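Local structure of MGS-M4 (Unidentified, 4Q3M) at residues A[30-39]-A[231-241]; A[138-147]-A[169-179]. The protein probably reduces carbonyl compounds with a nicotinamide cofactor, as aldo-keto reductases do, although its own substrate is unknown. All blocks are in the same frame, centred on the assembly; numbering follows the deposited sequence.

Contact 1: residues A[30-39]-A[231-241]; sequences AVKAALEGGY and SITPERIVQNF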
loop_
_atom_site.group_PDB
_atom_site.type_symbol
_atom_site.label_atom_id
_atom_site.label_comp_id
_atom_site.label_asym_id
_atom_site.label_seq_id
_atom_site.Cartn_x
_atom_site.Cartn_y
_atom_site.Cartn_z
ATOM N N ALA A 30 -4.286 25.207 19.429
ATOM C CA ALA A 30 -4.645 24.959 18.037
ATOM C C ALA A 30 -6.144 24.739 17.865
ATOM O O ALA A 30 -6.751 25.267 16.932
ATOM C CB ALA A 30 -3.872 23.762 17.501
ATOM N N VAL A 31 -6.734 23.962 18.769
ATOM C CA VAL A 31 -8.158 23.651 18.709
ATOM C C VAL A 31 -9.019 24.911 18.770
ATOM O O VAL A 31 -9.912 25.101 17.945
ATOM C CB VAL A 31 -8.577 22.696 19.847
ATOM C CG1 VAL A 31 -10.092 22.611 19.948
ATOM C CG2 VAL A 31 -7.978 21.316 19.627
ATOM N N LYS A 32 -8.739 25.775 19.741
ATOM C CA LYS A 32 -9.513 27.001 19.906
ATOM C C LYS A 32 -9.229 28.003 18.792
ATOM O O LYS A 32 -10.140 28.674 18.309
ATOM C CB LYS A 32 -9.232 27.641 21.263
ATOM C CG LYS A 32 -10.057 28.888 21.525
ATOM C CD LYS A 32 -10.926 28.720 22.754
ATOM C CE LYS A 32 -10.082 28.396 23.971
ATOM N NZ LYS A 32 -10.902 28.358 25.206
ATOM N N ALA A 33 -7.965 28.103 18.389
ATOM C CA ALA A 33 -7.584 28.970 17.279
ATOM C C ALA A 33 -8.317 28.549 16.011
ATOM O O ALA A 33 -8.574 29.364 15.126
ATOM C CB ALA A 33 -6.079 28.936 17.062
ATOM N N ALA A 34 -8.654 27.265 15.941
ATOM C CA ALA A 34 -9.436 26.728 14.838
ATOM C C ALA A 34 -10.927 26.970 15.060
ATOM O O ALA A 34 -11.633 27.414 14.155
ATOM C CB ALA A 34 -9.161 25.244 14.669
ATOM N N LEU A 35 -11.398 26.678 16.270
ATOM C CA LEU A 35 -12.806 26.851 16.613
ATOM C C LEU A 35 -13.253 28.302 16.446
ATOM O O LEU A 35 -14.361 28.568 15.980
ATOM C CB LEU A 35 -13.071 26.384 18.047
ATOM C CG LEU A 35 -13.155 24.872 18.270
ATOM C CD1 LEU A 35 -13.280 24.552 19.751
ATOM C CD2 LEU A 35 -14.320 24.278 17.495
ATOM N N GLU A 36 -12.384 29.234 16.825
ATOM C CA GLU A 36 -12.663 30.654 16.643
ATOM C C GLU A 36 -12.646 31.019 15.163
ATOM O O GLU A 36 -13.368 31.914 14.725
ATOM C CB GLU A 36 -11.648 31.509 17.405
ATOM C CG GLU A 36 -11.725 31.378 18.917
ATOM C CD GLU A 36 -10.624 32.146 19.621
ATOM O OE1 GLU A 36 -10.620 32.173 20.870
ATOM O OE2 GLU A 36 -9.761 32.723 18.926
ATOM N N GLY A 37 -11.819 30.314 14.398
ATOM C CA GLY A 37 -11.681 30.572 12.976
ATOM C C GLY A 37 -12.875 30.115 12.161
ATOM O O GLY A 37 -13.076 30.570 11.035
ATOM N N GLY A 38 -13.667 29.210 12.725
ATOM C CA GLY A 38 -14.859 28.725 12.054
ATOM C C GLY A 38 -14.959 27.214 11.993
ATOM O O GLY A 38 -15.960 26.673 11.519
ATOM N N TYR A 39 -13.922 26.529 12.465
ATOM C CA TYR A 39 -13.920 25.070 12.498
ATOM C C TYR A 39 -15.021 24.537 13.407
ATOM O O TYR A 39 -15.242 25.059 14.497
ATOM C CB TYR A 39 -12.565 24.537 12.971
ATOM C CG TYR A 39 -11.454 24.615 11.947
ATOM C CD1 TYR A 39 -10.833 25.822 11.655
ATOM C CD2 TYR A 39 -11.013 23.476 11.285
ATOM C CE1 TYR A 39 -9.811 25.895 10.731
ATOM C CE2 TYR A 39 -9.991 23.540 10.356
ATOM C CZ TYR A 39 -9.394 24.753 10.082
ATOM O OH TYR A 39 -8.377 24.825 9.158
ATOM N N SER A 231 -2.272 21.081 11.941
ATOM C CA SER A 231 -1.471 22.288 12.130
ATOM C C SER A 231 -1.546 22.794 13.568
ATOM O O SER A 231 -2.535 22.570 14.264
ATOM C CB SER A 231 -1.925 23.392 11.172
ATOM O OG SER A 231 -1.107 24.544 11.296
ATOM N N ILE A 232 -0.492 23.477 14.004
ATOM C CA ILE A 232 -0.489 24.141 15.304
ATOM C C ILE A 232 -0.161 25.619 15.137
ATOM O O ILE A 232 -0.070 26.361 16.116
ATOM C CB ILE A 232 0.521 23.505 16.278
ATOM C CG1 ILE A 232 1.933 23.547 15.689
ATOM C CG2 ILE A 232 0.109 22.082 16.620
ATOM C CD1 ILE A 232 3.007 23.074 16.646
ATOM N N THR A 233 0.021 26.037 13.888
ATOM C CA THR A 233 0.288 27.435 13.574
ATOM C C THR A 233 -1.007 28.145 13.198
ATOM O O THR A 233 -1.560 27.899 12.125
ATOM C CB THR A 233 1.303 27.574 12.426
ATOM O OG1 THR A 233 2.474 26.803 12.723
ATOM C CG2 THR A 233 1.692 29.031 12.230
ATOM N N PRO A 234 -1.489 29.034 14.084
ATOM C CA PRO A 234 -2.778 29.731 13.977
ATOM C C PRO A 234 -3.056 30.331 12.600
ATOM O O PRO A 234 -4.188 30.245 12.122
ATOM C CB PRO A 234 -2.657 30.837 15.028
ATOM C CG PRO A 234 -1.751 30.263 16.052
ATOM C CD PRO A 234 -0.747 29.444 15.289
ATOM N N GLU A 235 -2.044 30.925 11.977
ATOM C CA GLU A 235 -2.215 31.540 10.665
ATOM C C GLU A 235 -2.604 30.516 9.604
ATOM O O GLU A 235 -3.584 30.702 8.883
ATOM C CB GLU A 235 -0.939 32.265 10.234
ATOM C CG GLU A 235 -0.892 32.575 8.746
ATOM C CD GLU A 235 -0.232 33.904 8.442
ATOM O OE1 GLU A 235 0.847 34.178 9.008
ATOM O OE2 GLU A 235 -0.793 34.676 7.635
ATOM N N ARG A 236 -1.834 29.437 9.513
ATOM C CA ARG A 236 -2.083 28.413 8.507
ATOM C C ARG A 236 -3.390 27.675 8.782
ATOM O O ARG A 236 -4.010 27.138 7.865
ATOM C CB ARG A 236 -0.918 27.422 8.445
ATOM C CG ARG A 236 -0.330 27.273 7.052
ATOM C CD ARG A 236 0.663 26.128 6.975
ATOM N NE ARG A 236 1.145 25.926 5.612
ATOM C CZ ARG A 236 1.881 24.891 5.224
ATOM N NH1 ARG A 236 2.223 23.953 6.096
ATOM N NH2 ARG A 236 2.274 24.791 3.961
ATOM N N ILE A 237 -3.804 27.656 10.044
ATOM C CA ILE A 237 -5.088 27.077 10.419
ATOM C C ILE A 237 -6.226 27.866 9.776
ATOM O O ILE A 237 -7.194 27.291 9.280
ATOM C CB ILE A 237 -5.277 27.054 11.950
ATOM C CG1 ILE A 237 -4.188 26.206 12.609
ATOM C CG2 ILE A 237 -6.648 26.515 12.313
ATOM C CD1 ILE A 237 -4.246 26.206 14.122
ATOM N N VAL A 238 -6.091 29.188 9.781
ATOM C CA VAL A 238 -7.074 30.067 9.160
ATOM C C VAL A 238 -7.025 29.940 7.640
ATOM O O VAL A 238 -8.063 29.905 6.976
ATOM C CB VAL A 238 -6.847 31.539 9.562
ATOM C CG1 VAL A 238 -7.851 32.446 8.868
ATOM C CG2 VAL A 238 -6.940 31.694 11.072
ATOM N N GLN A 239 -5.813 29.867 7.096
ATOM C CA GLN A 239 -5.622 29.710 5.659
ATOM C C GLN A 239 -6.227 28.401 5.165
ATOM O O GLN A 239 -6.919 28.371 4.148
ATOM C CB GLN A 239 -4.135 29.765 5.302
ATOM C CG GLN A 239 -3.479 31.108 5.564
ATOM C CD GLN A 239 -2.021 31.133 5.146
ATOM O OE1 GLN A 239 -1.457 30.109 4.759
ATOM N NE2 GLN A 239 -1.404 32.305 5.226
ATOM N N ASN A 240 -5.969 27.323 5.899
ATOM C CA ASN A 240 -6.489 26.008 5.543
ATOM C C ASN A 240 -8.012 25.952 5.591
ATOM O O ASN A 240 -8.625 25.060 5.007
ATOM C CB ASN A 240 -5.902 24.938 6.466
ATOM C CG ASN A 240 -4.442 24.653 6.172
ATOM O OD1 ASN A 240 -3.784 25.401 5.449
ATOM N ND2 ASN A 240 -3.925 23.567 6.735
ATOM N N PHE A 241 -8.619 26.910 6.285
ATOM C CA PHE A 241 -10.070 26.974 6.389
ATOM C C PHE A 241 -10.668 27.874 5.313
ATOM O O PHE A 241 -11.797 27.659 4.874
ATOM C CB PHE A 241 -10.488 27.471 7.773
ATOM C CG PHE A 241 -11.962 27.357 8.036
ATOM C CD1 PHE A 241 -12.536 26.126 8.313
ATOM C CD2 PHE A 241 -12.774 28.478 8.008
ATOM C CE1 PHE A 241 -13.892 26.017 8.555
ATOM C CE2 PHE A 241 -14.131 28.375 8.250
ATOM C CZ PHE A 241 -14.690 27.142 8.524
#
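The hydroxyl of Tyr39 reaches across to the backbone of the facing helix, where Tyr39 OH donates a hydrogen bond of 2.7 Å to Ile237 O. The donor lies in the carbonyl plane on a lone pair, with a C=O...OH angle of 141°, and the same oxygen also takes a weak helical bond from the N of Phe241. The Phe241 side chain passes over one face of the tyrosine ring, its CD1 near the ring centre, while the ring planes meet obliquely at 38° with centroids 4.8 Å apart. A chi1 of -171° swings the Phe241 ring away from its own N and against the Gly37-Gly38 turn that ends helix 30-37, where its CZ comes 3.3 Å from Gly38 O. Gly38, with positive phi, is the C-prime residue of the Schellman motif that ends this helix. The contact joins the helices that follow strands 17-18 and 226-227, the first and last strands of the TIM barrel, where the barrel closes. Back along helix 30-37, alanines line the facing side, consistent with an axis distance of 9.4 Å: Ile237 CG2 packs 3.7 Å from Ala34 CB, and its CD1 reaches 4.2 Å from Ala30 CB. A phenylalanine in place of Tyr39 would probably keep much of the ring packing but leave Ile237 O without its side-chain partner. Leu17 of strand 17-18 touches both Ala34 and Tyr39.

Contact 2: residues A[138-147]-A[169-179]; sequences FNVHHLMYLM and FLHDYCKKNNI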
loop_
_atom_site.group_PDB
_atom_site.type_symbol
_atom_site.label_atom_id
_atom_site.label_comp_id
_atom_site.label_asym_id
_atom_site.label_seq_id
_atom_site.Cartn_x
_atom_site.Cartn_y
_atom_site.Cartn_z
ATOM N N PHE A 138 -7.998 1.267 6.451
ATOM C CA PHE A 138 -8.547 0.013 5.960
ATOM C C PHE A 138 -8.529 -0.012 4.437
ATOM O O PHE A 138 -9.005 0.919 3.789
ATOM C CB PHE A 138 -9.974 -0.197 6.473
ATOM C CG PHE A 138 -10.049 -0.896 7.802
ATOM C CD1 PHE A 138 -9.164 -0.581 8.821
ATOM C CD2 PHE A 138 -11.012 -1.864 8.036
ATOM C CE1 PHE A 138 -9.234 -1.222 10.044
ATOM C CE2 PHE A 138 -11.089 -2.509 9.257
ATOM C CZ PHE A 138 -10.198 -2.188 10.262
ATOM N N ASN A 139 -7.969 -1.075 3.869
ATOM C CA ASN A 139 -7.972 -1.241 2.423
ATOM C C ASN A 139 -9.262 -1.920 1.978
ATOM O O ASN A 139 -10.151 -2.161 2.793
ATOM C CB ASN A 139 -6.752 -2.041 1.963
ATOM C CG ASN A 139 -6.283 -1.639 0.575
ATOM O OD1 ASN A 139 -7.025 -1.020 -0.188
ATOM N ND2 ASN A 139 -5.046 -1.990 0.242
ATOM N N VAL A 140 -9.356 -2.230 0.689
ATOM C CA VAL A 140 -10.590 -2.759 0.113
ATOM C C VAL A 140 -11.025 -4.083 0.742
ATOM O O VAL A 140 -12.173 -4.220 1.165
ATOM C CB VAL A 140 -10.455 -2.951 -1.412
ATOM C CG1 VAL A 140 -11.641 -3.733 -1.960
ATOM C CG2 VAL A 140 -10.332 -1.601 -2.106
ATOM N N HIS A 141 -10.115 -5.051 0.815
ATOM C CA HIS A 141 -10.470 -6.368 1.337
ATOM C C HIS A 141 -10.782 -6.323 2.832
ATOM O O HIS A 141 -11.503 -7.179 3.345
ATOM C CB HIS A 141 -9.361 -7.389 1.053
ATOM C CG HIS A 141 -8.015 -6.994 1.573
ATOM N ND1 HIS A 141 -7.229 -6.043 0.960
ATOM C CD2 HIS A 141 -7.305 -7.440 2.637
ATOM C CE1 HIS A 141 -6.098 -5.910 1.630
ATOM N NE2 HIS A 141 -6.119 -6.747 2.652
ATOM N N HIS A 142 -10.247 -5.323 3.523
ATOM C CA HIS A 142 -10.591 -5.105 4.923
ATOM C C HIS A 142 -12.028 -4.610 5.031
ATOM O O HIS A 142 -12.778 -5.027 5.915
ATOM C CB HIS A 142 -9.637 -4.103 5.573
ATOM C CG HIS A 142 -8.196 -4.496 5.483
ATOM N ND1 HIS A 142 -7.178 -3.572 5.383
ATOM C CD2 HIS A 142 -7.602 -5.713 5.478
ATOM C CE1 HIS A 142 -6.019 -4.203 5.320
ATOM N NE2 HIS A 142 -6.248 -5.502 5.375
ATOM N N LEU A 143 -12.404 -3.719 4.120
ATOM C CA LEU A 143 -13.753 -3.170 4.096
ATOM C C LEU A 143 -14.774 -4.229 3.690
ATOM O O LEU A 143 -15.874 -4.275 4.238
ATOM C CB LEU A 143 -13.827 -1.973 3.145
ATOM C CG LEU A 143 -12.985 -0.755 3.532
ATOM C CD1 LEU A 143 -13.073 0.328 2.464
ATOM C CD2 LEU A 143 -13.417 -0.214 4.885
ATOM N N MET A 144 -14.401 -5.078 2.734
ATOM C CA MET A 144 -15.277 -6.152 2.271
ATOM C C MET A 144 -15.681 -7.068 3.420
ATOM O O MET A 144 -16.812 -7.553 3.473
ATOM C CB MET A 144 -14.602 -6.972 1.165
ATOM C CG MET A 144 -14.322 -6.194 -0.111
ATOM S SD MET A 144 -14.003 -7.237 -1.549
ATOM C CE MET A 144 -12.510 -8.080 -1.045
ATOM N N TYR A 145 -14.750 -7.297 4.340
ATOM C CA TYR A 145 -15.007 -8.148 5.494
ATOM C C TYR A 145 -16.011 -7.502 6.444
ATOM O O TYR A 145 -16.896 -8.174 6.972
ATOM C CB TYR A 145 -13.702 -8.455 6.233
ATOM C CG TYR A 145 -13.862 -9.425 7.381
ATOM C CD1 TYR A 145 -13.890 -10.796 7.157
ATOM C CD2 TYR A 145 -13.983 -8.971 8.688
ATOM C CE1 TYR A 145 -14.036 -11.687 8.203
ATOM C CE2 TYR A 145 -14.129 -9.856 9.740
ATOM C CZ TYR A 145 -14.155 -11.211 9.492
ATOM O OH TYR A 145 -14.299 -12.094 10.539
ATOM N N LEU A 146 -15.819 -6.239 6.716
ATOM C CA LEU A 146 -16.738 -5.482 7.510
ATOM C C LEU A 146 -18.142 -5.299 6.873
ATOM O O LEU A 146 -19.128 -5.411 7.550
ATOM C CB LEU A 146 -16.081 -4.159 7.857
ATOM C CG LEU A 146 -15.813 -3.820 9.307
ATOM C CD1 LEU A 146 -15.259 -4.993 10.073
ATOM C CD2 LEU A 146 -14.852 -2.680 9.385
ATOM N N MET A 147 -18.203 -5.035 5.570
ATOM C CA MET A 147 -19.455 -4.949 4.826
ATOM C C MET A 147 -20.246 -6.247 4.936
ATOM O O MET A 147 -21.472 -6.237 5.043
ATOM C CB MET A 147 -19.191 -4.625 3.353
ATOM C CG MET A 147 -18.623 -3.238 3.105
ATOM S SD MET A 147 -19.697 -1.929 3.719
ATOM C CE MET A 147 -21.179 -2.230 2.760
ATOM N N PHE A 169 -9.351 4.453 -6.799
ATOM C CA PHE A 169 -9.907 3.108 -6.738
ATOM C C PHE A 169 -10.614 2.877 -5.407
ATOM O O PHE A 169 -11.767 2.446 -5.371
ATOM C CB PHE A 169 -8.808 2.062 -6.943
ATOM C CG PHE A 169 -9.319 0.653 -7.038
ATOM C CD1 PHE A 169 -9.677 0.115 -8.263
ATOM C CD2 PHE A 169 -9.435 -0.137 -5.906
ATOM C CE1 PHE A 169 -10.146 -1.182 -8.356
ATOM C CE2 PHE A 169 -9.906 -1.434 -5.992
ATOM C CZ PHE A 169 -10.260 -1.958 -7.219
ATOM N N LEU A 170 -9.910 3.166 -4.318
ATOM C CA LEU A 170 -10.459 3.015 -2.976
ATOM C C LEU A 170 -11.655 3.937 -2.770
ATOM O O LEU A 170 -12.645 3.557 -2.143
ATOM C CB LEU A 170 -9.384 3.299 -1.925
ATOM C CG LEU A 170 -9.804 3.221 -0.457
ATOM C CD1 LEU A 170 -10.297 1.823 -0.112
ATOM C CD2 LEU A 170 -8.655 3.628 0.452
ATOM N N HIS A 171 -11.553 5.149 -3.308
ATOM C CA HIS A 171 -12.627 6.132 -3.220
ATOM C C HIS A 171 -13.893 5.622 -3.896
ATOM O O HIS A 171 -14.986 5.707 -3.333
ATOM C CB HIS A 171 -12.193 7.456 -3.853
ATOM C CG HIS A 171 -13.169 8.572 -3.649
ATOM N ND1 HIS A 171 -13.212 9.680 -4.470
ATOM C CD2 HIS A 171 -14.132 8.757 -2.716
ATOM C CE1 HIS A 171 -14.163 10.497 -4.052
ATOM N NE2 HIS A 171 -14.736 9.961 -2.990
ATOM N N ASP A 172 -13.739 5.089 -5.104
ATOM C CA ASP A 172 -14.867 4.550 -5.852
ATOM C C ASP A 172 -15.510 3.382 -5.117
ATOM O O ASP A 172 -16.734 3.275 -5.068
ATOM C CB ASP A 172 -14.429 4.112 -7.251
ATOM C CG ASP A 172 -14.233 5.284 -8.195
ATOM O OD1 ASP A 172 -14.753 6.380 -7.898
ATOM O OD2 ASP A 172 -13.565 5.106 -9.235
ATOM N N TYR A 173 -14.684 2.509 -4.546
ATOM C CA TYR A 173 -15.194 1.373 -3.788
ATOM C C TYR A 173 -16.041 1.838 -2.609
ATOM O O TYR A 173 -17.146 1.340 -2.394
ATOM C CB TYR A 173 -14.055 0.483 -3.284
ATOM C CG TYR A 173 -14.540 -0.603 -2.348
ATOM C CD1 TYR A 173 -15.064 -1.790 -2.843
ATOM C CD2 TYR A 173 -14.490 -0.435 -0.970
ATOM C CE1 TYR A 173 -15.519 -2.779 -1.992
ATOM C CE2 TYR A 173 -14.945 -1.415 -0.114
ATOM C CZ TYR A 173 -15.456 -2.585 -0.628
ATOM O OH TYR A 173 -15.909 -3.560 0.228
ATOM N N CYS A 174 -15.509 2.788 -1.844
ATOM C CA CYS A 174 -16.210 3.319 -0.682
ATOM C C CYS A 174 -17.546 3.943 -1.075
ATOM O O CYS A 174 -18.564 3.707 -0.424
ATOM C CB CYS A 174 -15.341 4.347 0.045
ATOM S SG CYS A 174 -13.881 3.653 0.859
ATOM N N LYS A 175 -17.537 4.732 -2.146
ATOM C CA LYS A 175 -18.750 5.386 -2.624
ATOM C C LYS A 175 -19.800 4.372 -3.067
ATOM O O LYS A 175 -20.997 4.590 -2.880
ATOM C CB LYS A 175 -18.430 6.345 -3.774
ATOM C CG LYS A 175 -17.838 7.672 -3.327
ATOM C CD LYS A 175 -17.815 8.683 -4.464
ATOM C CE LYS A 175 -16.887 8.244 -5.585
ATOM N NZ LYS A 175 -16.945 9.176 -6.746
ATOM N N LYS A 176 -19.352 3.265 -3.650
ATOM C CA LYS A 176 -20.263 2.203 -4.063
ATOM C C LYS A 176 -20.869 1.504 -2.851
ATOM O O LYS A 176 -21.982 0.983 -2.917
ATOM C CB LYS A 176 -19.546 1.184 -4.952
ATOM C CG LYS A 176 -19.195 1.699 -6.338
ATOM C CD LYS A 176 -18.536 0.617 -7.181
ATOM C CE LYS A 176 -18.194 1.130 -8.572
ATOM N NZ LYS A 176 -17.578 0.072 -9.421
ATOM N N ASN A 177 -20.131 1.498 -1.746
ATOM C CA ASN A 177 -20.584 0.838 -0.527
ATOM C C ASN A 177 -20.996 1.830 0.556
ATOM O O ASN A 177 -21.031 1.489 1.740
ATOM C CB ASN A 177 -19.497 -0.095 0.003
ATOM C CG ASN A 177 -19.248 -1.276 -0.914
ATOM O OD1 ASN A 177 -19.887 -2.320 -0.787
ATOM N ND2 ASN A 177 -18.319 -1.113 -1.849
ATOM N N ASN A 178 -21.301 3.055 0.135
ATOM C CA ASN A 178 -21.820 4.097 1.020
ATOM C C ASN A 178 -20.907 4.394 2.206
ATOM O O ASN A 178 -21.372 4.597 3.328
ATOM C CB ASN A 178 -23.211 3.712 1.523
ATOM C CG ASN A 178 -24.094 3.167 0.420
ATOM O OD1 ASN A 178 -24.577 3.913 -0.432
ATOM N ND2 ASN A 178 -24.310 1.856 0.429
ATOM N N ILE A 179 -19.604 4.415 1.948
ATOM C CA ILE A 179 -18.623 4.750 2.970
ATOM C C ILE A 179 -17.989 6.100 2.661
ATOM O O ILE A 179 -17.443 6.302 1.576
ATOM C CB ILE A 179 -17.523 3.678 3.074
ATOM C CG1 ILE A 179 -18.136 2.310 3.377
ATOM C CG2 ILE A 179 -16.503 4.061 4.136
ATOM C CD1 ILE A 179 -17.127 1.183 3.425
#
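Helices 140-147 and 169-176 run side by side in the same direction, their axes 11.0 Å apart at closest and only 10° from parallel. The side chain of Tyr173 is a knob in the hole formed by Val140, Leu143, Met144 and Met147. A chi1 of 173° sets its CG opposite the backbone N and sends the ring across toward helix 140-147. Val140 CG1 lies over one face in a CH-pi contact, 4.0 Å from the ring centroid and 11° off the normal. Leu143 comes at the edge instead, its CB 3.5 Å from Tyr173 CE2, and Met144 CG approaches the hydroxyl end obliquely. The opposite face of the ring is met near its rim by the amide of Asn177, whose ND2 donates a 2.8 Å bond to Tyr173 O, holding the amide over that face. These helices follow strands 133-136 and 156-160, so the contact joins two consecutive beta-alpha units of the TIM barrel, packed on its outside. On the barrel side of Tyr173, Leu143 CD1 touches both Leu170 CD1 and, at 3.8 Å, Cys174 SG; Leu170 continues inward onto Val159 and Leu181 of the strands. Val140 CG2 sits at the edge of the Phe169 ring, 3.9 Å from CE2. At the other end Met147, bent at chi2 and chi3, curls over the end of helix 169-176, placing SD 4.0 Å from Ile179 CD1 and CE beside Asn177. The 139-144 part borders the second subunit: Asn139 packs on Asn139, and Met144 on Met144, of that neighbouring chain.

How the contacts relate
Both contacts pair neighbouring helices of the barrel's outer layer, and each is only partly buried. Their centres lie 31 Å apart, on opposite sides of the chain's centre, and they share no helix or residue. Contact 1 brings together helices far apart in sequence to close the ring, whereas contact 2, nested within that span, joins two successive units. In contact 1 the helices cross at a larger angle, the axes come closer, consistent with the alanines between them, and a side-chain-to-backbone hydrogen bond links the segments beside two obliquely paired rings. Contact 2 sets Tyr173 among aliphatic and methionine side chains. No other chain touches contact 1, while contact 2 also borders the second subunit.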